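Local structure of dehydroascorbate reductase (Chlamydomonas reinhardtii, 5XFT) at residues P89-A97 with F146-C156; L158-V166 with Y187-W197. The protein probably catalyses the reduction of dehydroascorbate to ascorbate at the expense of two glutathione molecules, as a member of the DHAR family of the GST superfamily. All coordinates share one frame; numbering follows the deposited sequence.

In the fold
From the N terminus the chain first lays down the thioredoxin-like domain, with its sheet and helices 22-33 and 75-85, and then enters the linker that leads to the helical domain. Contact 1 closes a long loop here: 89-97, in that linker, meets 146-156 after helices 103-112 and 118-138 have been built. Contact 2 follows in series, neither nested nor crossed, and closes a shorter loop by folding 187-197 back on 158-166. Both use helix 153-173, contact 1 at its N-terminal end and contact 2 further along. They touch where the Tyr187 hydroxyl meets Asp155, a probable hydrogen bond that joins the helix start to helix 182-193.

Contact 1. Residues P89-A97 with F146-C156; sequences PSLQSSVPA and FGGQHLNGTDC
The linker 89-97, with no regular structure, passes the start of helix 153-173, closest at Leu91 and Asn152 (CA to CA 4.8 Å), and Gly153 N donates to Leu91 O at 2.9 Å in a bent bond, 138° at the hydrogen. A CB on Gly153 would run into that carbonyl. Ser93 reaches the next residue: its OG, set anti to the backbone N (chi1 -162°), lies 3.0 Å from Thr154 OG1, a hydroxyl-to-hydroxyl hydrogen bond. The same OG takes a weak bond from Val95 N. Val95 then lays CG2 against Phe146 CD2 at 3.7 Å, the side chains crossing at about a right angle, while CG2 of Thr154 sits over one face of that ring. At the other end Leu91 brings CD2 to 3.5 Å from Leu151 O, and helix 22-33 adds Ala30 and Ala33 around it. Behind the contact, Asp155 takes Phe146 N on OD1 and Gly147 N on OD2; OD2 also takes a weak bond from Asn152 N, consistent with half of the capping box known in GSTs. The chemistry is mixed: apolar packing at Leu91 and Val95 flanks the hydroxyl pair, and Leu91 O serves an amide that has no acceptor earlier in the helix.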
ATOM      1  N   PRO A  89      -3.952   7.577 -17.555  1.00 37.10           N
ATOM      2  CA  PRO A  89      -3.793   8.709 -16.636  1.00 33.72           C
ATOM      3  C   PRO A  89      -2.468   8.648 -15.895  1.00 37.65           C
ATOM      4  O   PRO A  89      -2.035   7.558 -15.529  1.00 35.87           O
ATOM      5  CB  PRO A  89      -4.965   8.545 -15.665  1.00 29.96           C
ATOM      6  CG  PRO A  89      -5.957   7.700 -16.394  1.00 34.26           C
ATOM      7  CD  PRO A  89      -5.150   6.778 -17.241  1.00 34.38           C
ATOM      8  N   SER A  90      -1.830   9.792 -15.678  1.00 38.35           N
ATOM      9  CA  SER A  90      -0.490   9.790 -15.113  1.00 39.85           C
ATOM     10  C   SER A  90      -0.523   9.652 -13.595  1.00 44.20           C
ATOM     11  O   SER A  90      -1.459  10.096 -12.923  1.00 45.73           O
ATOM     12  CB  SER A  90       0.259  11.063 -15.491  1.00 33.03           C
ATOM     13  OG  SER A  90       1.526  11.083 -14.861  1.00 36.41           O
ATOM     14  N   LEU A  91       0.522   9.016 -13.063  1.00 41.42           N
ATOM     15  CA  LEU A  91       0.718   8.862 -11.627  1.00 38.10           C
ATOM     16  C   LEU A  91       2.082   9.376 -11.196  1.00 36.72           C
ATOM     17  O   LEU A  91       2.560   9.023 -10.114  1.00 43.52           O
ATOM     18  CB  LEU A  91       0.560   7.401 -11.197  1.00 33.22           C
ATOM     19  CG  LEU A  91      -0.690   6.619 -11.588  1.00 29.06           C
ATOM     20  CD1 LEU A  91      -0.654   5.234 -10.944  1.00 28.36           C
ATOM     21  CD2 LEU A  91      -1.931   7.378 -11.179  1.00 31.17           C
ATOM     22  N   GLN A  92       2.730  10.180 -12.031  1.00 37.17           N
ATOM     23  CA  GLN A  92       4.042  10.700 -11.681  1.00 40.14           C
ATOM     24  C   GLN A  92       3.916  11.758 -10.593  1.00 36.42           C
ATOM     25  O   GLN A  92       2.880  12.412 -10.443  1.00 34.20           O
ATOM     26  CB  GLN A  92       4.744  11.263 -12.914  1.00 54.29           C
ATOM     27  CG  GLN A  92       4.944  10.213 -13.999  1.00 70.01           C
ATOM     28  CD  GLN A  92       5.893  10.657 -15.094  1.00 77.38           C
ATOM     29  OE1 GLN A  92       5.517  11.415 -15.986  1.00 78.20           O
ATOM     30  NE2 GLN A  92       7.129  10.178 -15.037  1.00 79.65           N
ATOM     31  N   SER A  93       4.985  11.918  -9.822  1.00 35.47           N
ATOM     32  CA  SER A  93       4.916  12.599  -8.541  1.00 38.57           C
ATOM     33  C   SER A  93       6.051  13.601  -8.398  1.00 35.81           C
ATOM     34  O   SER A  93       7.197  13.309  -8.753  1.00 36.28           O
ATOM     35  CB  SER A  93       4.984  11.583  -7.393  1.00 38.10           C
ATOM     36  OG  SER A  93       4.526  12.144  -6.179  1.00 29.23           O
ATOM     37  N   SER A  94       5.728  14.773  -7.857  1.00 31.32           N
ATOM     38  CA  SER A  94       6.741  15.748  -7.484  1.00 34.23           C
ATOM     39  C   SER A  94       7.271  15.531  -6.074  1.00 37.66           C
ATOM     40  O   SER A  94       8.255  16.175  -5.697  1.00 49.06           O
ATOM     41  CB  SER A  94       6.183  17.171  -7.597  1.00 41.14           C
ATOM     42  OG  SER A  94       5.398  17.329  -8.768  1.00 56.09           O
ATOM     43  N   VAL A  95       6.657  14.642  -5.303  1.00 28.88           N
ATOM     44  CA  VAL A  95       7.024  14.451  -3.892  1.00 32.55           C
ATOM     45  C   VAL A  95       8.456  13.943  -3.794  1.00 34.01           C
ATOM     46  O   VAL A  95       8.824  12.985  -4.500  1.00 36.57           O
ATOM     47  CB  VAL A  95       6.057  13.482  -3.220  1.00 23.22           C
ATOM     48  CG1 VAL A  95       6.377  13.386  -1.727  1.00 19.22           C
ATOM     49  CG2 VAL A  95       4.628  13.926  -3.441  1.00 19.36           C
ATOM     50  N   PRO A  96       9.296  14.534  -2.939  1.00 33.07           N
ATOM     51  CA  PRO A  96      10.655  14.013  -2.743  1.00 31.71           C
ATOM     52  C   PRO A  96      10.648  12.581  -2.225  1.00 40.05           C
ATOM     53  O   PRO A  96       9.751  12.157  -1.491  1.00 40.12           O
ATOM     54  CB  PRO A  96      11.261  14.967  -1.707  1.00 26.49           C
ATOM     55  CG  PRO A  96      10.468  16.217  -1.828  1.00 28.57           C
ATOM     56  CD  PRO A  96       9.079  15.806  -2.225  1.00 29.63           C
ATOM     57  N   ALA A  97      11.694  11.840  -2.603  1.00 43.35           N
ATOM     58  CA  ALA A  97      11.771  10.420  -2.271  1.00 38.25           C
ATOM     59  C   ALA A  97      11.858  10.191  -0.766  1.00 48.98           C
ATOM     60  O   ALA A  97      11.276   9.231  -0.248  1.00 53.27           O
ATOM     61  CB  ALA A  97      12.970   9.783  -2.974  1.00 27.56           C
ATOM     62  N   PHE A 146      -1.498  13.450  -2.207  1.00 26.37           N
ATOM     63  CA  PHE A 146      -0.213  13.795  -2.803  1.00 27.39           C
ATOM     64  C   PHE A 146      -0.339  14.093  -4.289  1.00 28.52           C
ATOM     65  O   PHE A 146       0.519  14.783  -4.844  1.00 37.68           O
ATOM     66  CB  PHE A 146       0.797  12.666  -2.588  1.00 25.15           C
ATOM     67  CG  PHE A 146       1.235  12.508  -1.162  1.00 29.02           C
ATOM     68  CD1 PHE A 146       0.654  11.548  -0.349  1.00 24.66           C
ATOM     69  CD2 PHE A 146       2.229  13.321  -0.633  1.00 26.87           C
ATOM     70  CE1 PHE A 146       1.052  11.398   0.962  1.00 18.99           C
ATOM     71  CE2 PHE A 146       2.636  13.174   0.682  1.00 26.13           C
ATOM     72  CZ  PHE A 146       2.046  12.210   1.481  1.00 23.74           C
ATOM     73  N   GLY A 147      -1.377  13.575  -4.944  1.00 33.12           N
ATOM     74  CA  GLY A 147      -1.632  13.873  -6.337  1.00 37.64           C
ATOM     75  C   GLY A 147      -2.784  14.841  -6.474  1.00 44.21           C
ATOM     76  O   GLY A 147      -3.595  14.738  -7.399  1.00 50.48           O
ATOM     77  N   GLY A 148      -2.867  15.780  -5.536  1.00 46.31           N
ATOM     78  CA  GLY A 148      -3.932  16.760  -5.518  1.00 42.59           C
ATOM     79  C   GLY A 148      -5.296  16.145  -5.303  1.00 43.02           C
ATOM     80  O   GLY A 148      -5.647  15.752  -4.187  1.00 44.02           O
ATOM     81  N   GLN A 149      -6.073  16.047  -6.375  1.00 50.60           N
ATOM     82  CA  GLN A 149      -7.439  15.557  -6.281  1.00 52.94           C
ATOM     83  C   GLN A 149      -7.560  14.063  -6.537  1.00 53.17           C
ATOM     84  O   GLN A 149      -8.578  13.468  -6.165  1.00 55.92           O
ATOM     85  CB  GLN A 149      -8.327  16.320  -7.268  1.00 58.05           C
ATOM     86  CG  GLN A 149      -8.667  17.736  -6.831  1.00 59.07           C
ATOM     87  CD  GLN A 149      -9.672  17.754  -5.698  1.00 65.09           C
ATOM     88  OE1 GLN A 149     -10.572  16.913  -5.641  1.00 62.61           O
ATOM     89  NE2 GLN A 149      -9.523  18.709  -4.786  1.00 68.42           N
ATOM     90  N   HIS A 150      -6.550  13.444  -7.145  1.00 48.52           N
ATOM     91  CA  HIS A 150      -6.603  12.043  -7.532  1.00 49.28           C
ATOM     92  C   HIS A 150      -5.355  11.322  -7.045  1.00 43.95           C
ATOM     93  O   HIS A 150      -4.374  11.939  -6.619  1.00 43.92           O
ATOM     94  CB  HIS A 150      -6.743  11.897  -9.049  1.00 54.95           C
ATOM     95  CG  HIS A 150      -7.623  12.935  -9.670  1.00 62.16           C
ATOM     96  ND1 HIS A 150      -8.998  12.862  -9.633  1.00 66.89           N
ATOM     97  CD2 HIS A 150      -7.322  14.076 -10.331  1.00 64.14           C
ATOM     98  CE1 HIS A 150      -9.508  13.914 -10.250  1.00 68.87           C
ATOM     99  NE2 HIS A 150      -8.512  14.665 -10.684  1.00 67.26           N
ATOM    100  N   LEU A 151      -5.399   9.995  -7.138  1.00 40.00           N
ATOM    101  CA  LEU A 151      -4.329   9.163  -6.609  1.00 34.11           C
ATOM    102  C   LEU A 151      -3.025   9.382  -7.366  1.00 31.99           C
ATOM    103  O   LEU A 151      -3.007   9.554  -8.589  1.00 27.42           O
ATOM    104  CB  LEU A 151      -4.716   7.690  -6.675  1.00 37.90           C
ATOM    105  CG  LEU A 151      -5.709   7.221  -5.621  1.00 35.47           C
ATOM    106  CD1 LEU A 151      -5.852   5.711  -5.691  1.00 35.11           C
ATOM    107  CD2 LEU A 151      -5.256   7.666  -4.248  1.00 30.97           C
ATOM    108  N   ASN A 152      -1.933   9.338  -6.622  1.00 32.69           N
ATOM    109  CA  ASN A 152      -0.584   9.573  -7.101  1.00 30.34           C
ATOM    110  C   ASN A 152       0.238   8.306  -6.888  1.00 32.18           C
ATOM    111  O   ASN A 152      -0.166   7.400  -6.156  1.00 33.60           O
ATOM    112  CB  ASN A 152       0.019  10.759  -6.343  1.00 36.35           C
ATOM    113  CG  ASN A 152       1.245  11.311  -6.995  1.00 49.81           C
ATOM    114  OD1 ASN A 152       1.366  11.315  -8.211  1.00 64.86           O
ATOM    115  ND2 ASN A 152       2.143  11.835  -6.191  1.00 49.56           N
ATOM    116  N   GLY A 153       1.400   8.236  -7.541  1.00 25.70           N
ATOM    117  CA  GLY A 153       2.312   7.137  -7.255  1.00 23.60           C
ATOM    118  C   GLY A 153       2.722   7.110  -5.795  1.00 25.50           C
ATOM    119  O   GLY A 153       2.882   6.039  -5.196  1.00 21.25           O
ATOM    120  N   THR A 154       2.871   8.298  -5.200  1.00 35.52           N
ATOM    121  CA  THR A 154       3.157   8.419  -3.774  1.00 26.36           C
ATOM    122  C   THR A 154       1.949   8.030  -2.929  1.00 24.08           C
ATOM    123  O   THR A 154       2.101   7.413  -1.871  1.00 28.41           O
ATOM    124  CB  THR A 154       3.604   9.847  -3.469  1.00 21.42           C
ATOM    125  OG1 THR A 154       4.893  10.071  -4.057  1.00 20.46           O
ATOM    126  CG2 THR A 154       3.674  10.087  -1.969  1.00 27.70           C
ATOM    127  N   ASP A 155       0.741   8.380  -3.378  1.00 19.63           N
ATOM    128  CA  ASP A 155      -0.463   7.889  -2.717  1.00 23.11           C
ATOM    129  C   ASP A 155      -0.507   6.367  -2.744  1.00 29.45           C
ATOM    130  O   ASP A 155      -0.807   5.720  -1.733  1.00 22.98           O
ATOM    131  CB  ASP A 155      -1.705   8.454  -3.403  1.00 31.61           C
ATOM    132  CG  ASP A 155      -1.899   9.930  -3.152  1.00 33.87           C
ATOM    133  OD1 ASP A 155      -1.683  10.378  -2.008  1.00 29.99           O
ATOM    134  OD2 ASP A 155      -2.259  10.642  -4.116  1.00 33.36           O
ATOM    135  N   CYS A 156      -0.218   5.781  -3.910  1.00 30.30           N
ATOM    136  CA  CYS A 156      -0.288   4.334  -4.059  1.00 27.74           C
ATOM    137  C   CYS A 156       0.738   3.631  -3.184  1.00 26.78           C
ATOM    138  O   CYS A 156       0.467   2.537  -2.679  1.00 24.63           O
ATOM    139  CB  CYS A 156      -0.093   3.946  -5.525  1.00 25.40           C
ATOM    140  SG  CYS A 156      -1.432   4.512  -6.619  1.00 26.28           S
TER

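Contact 2. Residues L158-V166 with Y187-W197; sequences LAPKLYHAV and YLAALKALPEW
Ala159 is the small bump: its CB enters a hollow formed by Leu191, Tyr187 and Trp197, with Leu191 CD1 at 3.5 Å and Trp197 CZ3 at 3.7 Å. A turn further on, Leu162 pushes CD2 against the edge of the Tyr187 ring, 3.7 Å from its CD2, and also meets Leu188 CG. Leu188 reaches between Leu162 and Val166, whose CG1 lies 4.3 Å from Leu188 CD1. Tyr163 and Trp197 form an edge-to-face pair: CZ2 of the indole comes over one face of the phenol ring, planes at 60° and centroids 5.1 Å apart. With CG anti to the backbone N (chi1 -166°), Tyr163 turns that face to the indole, and its OH is hydrogen-bonded to Asp201 OD1; Trp197 NE1 bonds weakly to OD2 of the same carboxylate. An alanine in place of Tyr163 is likely to open a gap beside Trp197 CZ2 and leave Asp201 without this hydroxyl. The axes of 158-166 and 187-193, 11.5 Å apart and crossing at -112°, are bridged by side chains alone. In this core of the all-helical C-terminal GST domain, Leu162 also touches helix 118-138; on other sides Pro160 rests on helix 22-33 and Lys161 on helix 103-112.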
ATOM      1  N   LEU A 158       2.266   5.046  -0.284  1.00 21.97           N
ATOM      2  CA  LEU A 158       2.262   5.447   1.116  1.00 17.70           C
ATOM      3  C   LEU A 158       0.924   5.250   1.798  1.00 14.18           C
ATOM      4  O   LEU A 158       0.888   4.991   3.006  1.00 23.07           O
ATOM      5  CB  LEU A 158       2.663   6.919   1.254  1.00 21.08           C
ATOM      6  CG  LEU A 158       4.140   7.273   1.108  1.00 27.79           C
ATOM      7  CD1 LEU A 158       4.344   8.735   1.460  1.00 30.98           C
ATOM      8  CD2 LEU A 158       5.003   6.379   1.990  1.00 27.42           C
ATOM      9  N   ALA A 159      -0.178   5.391   1.069  1.00 11.64           N
ATOM     10  CA  ALA A 159      -1.486   5.226   1.697  1.00 14.20           C
ATOM     11  C   ALA A 159      -1.692   3.834   2.298  1.00 19.47           C
ATOM     12  O   ALA A 159      -2.222   3.755   3.420  1.00 19.08           O
ATOM     13  CB  ALA A 159      -2.586   5.570   0.688  1.00 14.29           C
ATOM     14  N   PRO A 160      -1.311   2.724   1.651  1.00 23.96           N
ATOM     15  CA  PRO A 160      -1.423   1.430   2.344  1.00 24.11           C
ATOM     16  C   PRO A 160      -0.561   1.338   3.593  1.00 25.49           C
ATOM     17  O   PRO A 160      -1.022   0.820   4.619  1.00 33.86           O
ATOM     18  CB  PRO A 160      -0.982   0.423   1.271  1.00 30.15           C
ATOM     19  CG  PRO A 160      -1.278   1.107  -0.019  1.00 28.27           C
ATOM     20  CD  PRO A 160      -0.944   2.544   0.233  1.00 21.84           C
ATOM     21  N   LYS A 161       0.683   1.829   3.536  1.00 20.22           N
ATOM     22  CA  LYS A 161       1.538   1.803   4.720  1.00 20.27           C
ATOM     23  C   LYS A 161       0.931   2.612   5.863  1.00 26.08           C
ATOM     24  O   LYS A 161       0.952   2.177   7.019  1.00 31.14           O
ATOM     25  CB  LYS A 161       2.932   2.316   4.376  1.00 13.48           C
ATOM     26  CG  LYS A 161       3.566   1.598   3.208  1.00 22.62           C
ATOM     27  CD  LYS A 161       4.987   2.065   2.958  1.00 27.86           C
ATOM     28  CE  LYS A 161       5.537   1.456   1.676  1.00 32.62           C
ATOM     29  NZ  LYS A 161       6.963   1.832   1.434  1.00 38.89           N
ATOM     30  N   LEU A 162       0.369   3.782   5.557  1.00 25.48           N
ATOM     31  CA  LEU A 162      -0.266   4.584   6.597  1.00 30.54           C
ATOM     32  C   LEU A 162      -1.502   3.885   7.151  1.00 34.36           C
ATOM     33  O   LEU A 162      -1.766   3.942   8.361  1.00 39.01           O
ATOM     34  CB  LEU A 162      -0.623   5.963   6.040  1.00 30.59           C
ATOM     35  CG  LEU A 162      -1.292   6.955   6.987  1.00 25.21           C
ATOM     36  CD1 LEU A 162      -0.330   7.402   8.068  1.00 24.11           C
ATOM     37  CD2 LEU A 162      -1.817   8.146   6.204  1.00 30.42           C
ATOM     38  N   TYR A 163      -2.272   3.234   6.276  1.00 27.09           N
ATOM     39  CA  TYR A 163      -3.426   2.447   6.702  1.00 23.86           C
ATOM     40  C   TYR A 163      -3.019   1.405   7.737  1.00 25.72           C
ATOM     41  O   TYR A 163      -3.582   1.340   8.843  1.00 31.08           O
ATOM     42  CB  TYR A 163      -4.043   1.779   5.471  1.00 26.50           C
ATOM     43  CG  TYR A 163      -5.432   1.202   5.643  1.00 27.79           C
ATOM     44  CD1 TYR A 163      -6.273   1.621   6.666  1.00 22.69           C
ATOM     45  CD2 TYR A 163      -5.894   0.221   4.777  1.00 26.75           C
ATOM     46  CE1 TYR A 163      -7.535   1.086   6.805  1.00 27.04           C
ATOM     47  CE2 TYR A 163      -7.148  -0.316   4.909  1.00 26.70           C
ATOM     48  CZ  TYR A 163      -7.968   0.113   5.923  1.00 28.79           C
ATOM     49  OH  TYR A 163      -9.223  -0.436   6.045  1.00 29.87           O
ATOM     50  N   HIS A 164      -2.018   0.590   7.389  1.00 20.41           N
ATOM     51  CA  HIS A 164      -1.489  -0.390   8.330  1.00 23.65           C
ATOM     52  C   HIS A 164      -1.009   0.274   9.613  1.00 29.47           C
ATOM     53  O   HIS A 164      -1.225  -0.254  10.710  1.00 26.08           O
ATOM     54  CB  HIS A 164      -0.349  -1.173   7.684  1.00 14.44           C
ATOM     55  CG  HIS A 164      -0.809  -2.270   6.780  1.00 19.96           C
ATOM     56  ND1 HIS A 164      -0.537  -3.598   7.029  1.00 24.70           N
ATOM     57  CD2 HIS A 164      -1.521  -2.239   5.629  1.00 21.65           C
ATOM     58  CE1 HIS A 164      -1.061  -4.340   6.070  1.00 24.92           C
ATOM     59  NE2 HIS A 164      -1.664  -3.540   5.208  1.00 28.68           N
ATOM     60  N   ALA A 165      -0.363   1.436   9.497  1.00 30.76           N
ATOM     61  CA  ALA A 165       0.207   2.087  10.673  1.00 27.51           C
ATOM     62  C   ALA A 165      -0.882   2.483  11.662  1.00 28.63           C
ATOM     63  O   ALA A 165      -0.830   2.113  12.841  1.00 33.63           O
ATOM     64  CB  ALA A 165       1.038   3.303  10.259  1.00 20.99           C
ATOM     65  N   VAL A 166      -1.893   3.223  11.200  1.00 26.66           N
ATOM     66  CA  VAL A 166      -2.906   3.698  12.137  1.00 32.99           C
ATOM     67  C   VAL A 166      -3.724   2.530  12.684  1.00 40.56           C
ATOM     68  O   VAL A 166      -3.950   2.436  13.899  1.00 44.33           O
ATOM     69  CB  VAL A 166      -3.792   4.792  11.498  1.00 33.36           C
ATOM     70  CG1 VAL A 166      -2.938   5.965  11.039  1.00 30.00           C
ATOM     71  CG2 VAL A 166      -4.610   4.258  10.336  1.00 40.08           C
ATOM     72  N   TYR A 187      -6.362  13.566   4.901  1.00 22.10           N
ATOM     73  CA  TYR A 187      -5.858  12.629   3.900  1.00 23.06           C
ATOM     74  C   TYR A 187      -6.563  11.285   4.024  1.00 32.27           C
ATOM     75  O   TYR A 187      -7.058  10.735   3.032  1.00 33.03           O
ATOM     76  CB  TYR A 187      -4.346  12.472   4.053  1.00 25.78           C
ATOM     77  CG  TYR A 187      -3.666  11.556   3.051  1.00 29.78           C
ATOM     78  CD1 TYR A 187      -3.668  11.841   1.692  1.00 32.73           C
ATOM     79  CD2 TYR A 187      -2.980  10.431   3.476  1.00 38.78           C
ATOM     80  CE1 TYR A 187      -3.026  11.012   0.785  1.00 34.09           C
ATOM     81  CE2 TYR A 187      -2.338   9.595   2.580  1.00 38.82           C
ATOM     82  CZ  TYR A 187      -2.361   9.886   1.237  1.00 36.81           C
ATOM     83  OH  TYR A 187      -1.712   9.043   0.351  1.00 29.30           O
ATOM     84  N   LEU A 188      -6.646  10.753   5.247  1.00 32.89           N
ATOM     85  CA  LEU A 188      -7.331   9.479   5.444  1.00 32.83           C
ATOM     86  C   LEU A 188      -8.801   9.575   5.046  1.00 43.66           C
ATOM     87  O   LEU A 188      -9.312   8.703   4.334  1.00 55.52           O
ATOM     88  CB  LEU A 188      -7.178   9.015   6.892  1.00 31.97           C
ATOM     89  CG  LEU A 188      -5.817   8.367   7.170  1.00 36.04           C
ATOM     90  CD1 LEU A 188      -5.386   8.585   8.610  1.00 35.21           C
ATOM     91  CD2 LEU A 188      -5.837   6.883   6.826  1.00 32.59           C
ATOM     92  N   ALA A 189      -9.496  10.632   5.478  1.00 44.13           N
ATOM     93  CA  ALA A 189     -10.896  10.788   5.083  1.00 42.67           C
ATOM     94  C   ALA A 189     -11.041  10.856   3.564  1.00 39.21           C
ATOM     95  O   ALA A 189     -11.948  10.238   2.986  1.00 41.33           O
ATOM     96  CB  ALA A 189     -11.492  12.035   5.735  1.00 42.73           C
ATOM     97  N   ALA A 190     -10.144  11.588   2.902  1.00 32.34           N
ATOM     98  CA  ALA A 190     -10.189  11.705   1.448  1.00 30.37           C
ATOM     99  C   ALA A 190      -9.998  10.350   0.779  1.00 41.98           C
ATOM    100  O   ALA A 190     -10.732  10.000  -0.154  1.00 51.11           O
ATOM    101  CB  ALA A 190      -9.127  12.698   0.969  1.00 20.35           C
ATOM    102  N   LEU A 191      -9.013   9.571   1.241  1.00 38.32           N
ATOM    103  CA  LEU A 191      -8.790   8.241   0.678  1.00 33.43           C
ATOM    104  C   LEU A 191     -10.006   7.353   0.877  1.00 37.04           C
ATOM    105  O   LEU A 191     -10.443   6.660  -0.047  1.00 38.66           O
ATOM    106  CB  LEU A 191      -7.558   7.592   1.306  1.00 23.29           C
ATOM    107  CG  LEU A 191      -6.206   8.161   0.900  1.00 28.24           C
ATOM    108  CD1 LEU A 191      -5.149   7.712   1.859  1.00 32.26           C
ATOM    109  CD2 LEU A 191      -5.876   7.714  -0.503  1.00 23.16           C
ATOM    110  N   LYS A 192     -10.572   7.366   2.081  1.00 36.44           N
ATOM    111  CA  LYS A 192     -11.756   6.563   2.335  1.00 39.91           C
ATOM    112  C   LYS A 192     -12.939   7.009   1.486  1.00 42.17           C
ATOM    113  O   LYS A 192     -13.848   6.208   1.242  1.00 44.87           O
ATOM    114  CB  LYS A 192     -12.093   6.603   3.827  1.00 48.11           C
ATOM    115  CG  LYS A 192     -10.923   6.145   4.700  1.00 50.53           C
ATOM    116  CD  LYS A 192     -11.379   5.457   5.969  1.00 49.09           C
ATOM    117  CE  LYS A 192     -11.254   6.371   7.172  1.00 50.57           C
ATOM    118  NZ  LYS A 192     -11.171   5.588   8.437  1.00 56.10           N
ATOM    119  N   ALA A 193     -12.935   8.252   1.003  1.00 44.13           N
ATOM    120  CA  ALA A 193     -14.000   8.683   0.104  1.00 52.61           C
ATOM    121  C   ALA A 193     -13.814   8.190  -1.329  1.00 54.68           C
ATOM    122  O   ALA A 193     -14.800   8.112  -2.071  1.00 57.86           O
ATOM    123  CB  ALA A 193     -14.109  10.209   0.108  1.00 53.60           C
ATOM    124  N   LEU A 194     -12.590   7.840  -1.725  1.00 47.29           N
ATOM    125  CA  LEU A 194     -12.305   7.548  -3.131  1.00 34.88           C
ATOM    126  C   LEU A 194     -12.877   6.198  -3.544  1.00 41.22           C
ATOM    127  O   LEU A 194     -12.681   5.204  -2.835  1.00 46.98           O
ATOM    128  CB  LEU A 194     -10.803   7.553  -3.384  1.00 32.25           C
ATOM    129  CG  LEU A 194     -10.173   8.865  -3.836  1.00 37.75           C
ATOM    130  CD1 LEU A 194      -8.670   8.713  -3.842  1.00 33.85           C
ATOM    131  CD2 LEU A 194     -10.683   9.254  -5.215  1.00 41.65           C
ATOM    132  N   PRO A 195     -13.567   6.115  -4.686  1.00 40.61           N
ATOM    133  CA  PRO A 195     -13.985   4.796  -5.190  1.00 34.65           C
ATOM    134  C   PRO A 195     -12.816   3.887  -5.515  1.00 31.75           C
ATOM    135  O   PRO A 195     -12.933   2.666  -5.353  1.00 36.59           O
ATOM    136  CB  PRO A 195     -14.794   5.143  -6.449  1.00 36.52           C
ATOM    137  CG  PRO A 195     -15.196   6.575  -6.270  1.00 33.62           C
ATOM    138  CD  PRO A 195     -14.067   7.214  -5.526  1.00 31.85           C
ATOM    139  N   GLU A 196     -11.695   4.441  -5.983  1.00 28.22           N
ATOM    140  CA  GLU A 196     -10.511   3.621  -6.222  1.00 32.60           C
ATOM    141  C   GLU A 196     -10.060   2.931  -4.943  1.00 33.10           C
ATOM    142  O   GLU A 196      -9.696   1.748  -4.961  1.00 24.94           O
ATOM    143  CB  GLU A 196      -9.373   4.471  -6.792  1.00 35.85           C
ATOM    144  CG  GLU A 196      -9.594   4.978  -8.208  1.00 37.87           C
ATOM    145  CD  GLU A 196     -10.240   6.353  -8.252  1.00 43.00           C
ATOM    146  OE1 GLU A 196     -11.307   6.546  -7.621  1.00 35.67           O
ATOM    147  OE2 GLU A 196      -9.665   7.245  -8.913  1.00 47.76           O
ATOM    148  N   TRP A 197     -10.082   3.656  -3.823  1.00 31.46           N
ATOM    149  CA  TRP A 197      -9.747   3.062  -2.535  1.00 27.31           C
ATOM    150  C   TRP A 197     -10.812   2.066  -2.098  1.00 33.15           C
ATOM    151  O   TRP A 197     -10.489   0.987  -1.584  1.00 34.06           O
ATOM    152  CB  TRP A 197      -9.579   4.169  -1.496  1.00 25.60           C
ATOM    153  CG  TRP A 197      -9.302   3.699  -0.104  1.00 26.82           C
ATOM    154  CD1 TRP A 197     -10.220   3.343   0.843  1.00 29.76           C
ATOM    155  CD2 TRP A 197      -8.015   3.551   0.509  1.00 24.61           C
ATOM    156  NE1 TRP A 197      -9.583   2.975   2.007  1.00 34.28           N
ATOM    157  CE2 TRP A 197      -8.229   3.093   1.825  1.00 28.77           C
ATOM    158  CE3 TRP A 197      -6.704   3.753   0.071  1.00 24.02           C
ATOM    159  CZ2 TRP A 197      -7.180   2.836   2.706  1.00 24.33           C
ATOM    160  CZ3 TRP A 197      -5.663   3.501   0.948  1.00 25.85           C
ATOM    161  CH2 TRP A 197      -5.908   3.046   2.250  1.00 25.18           C
TER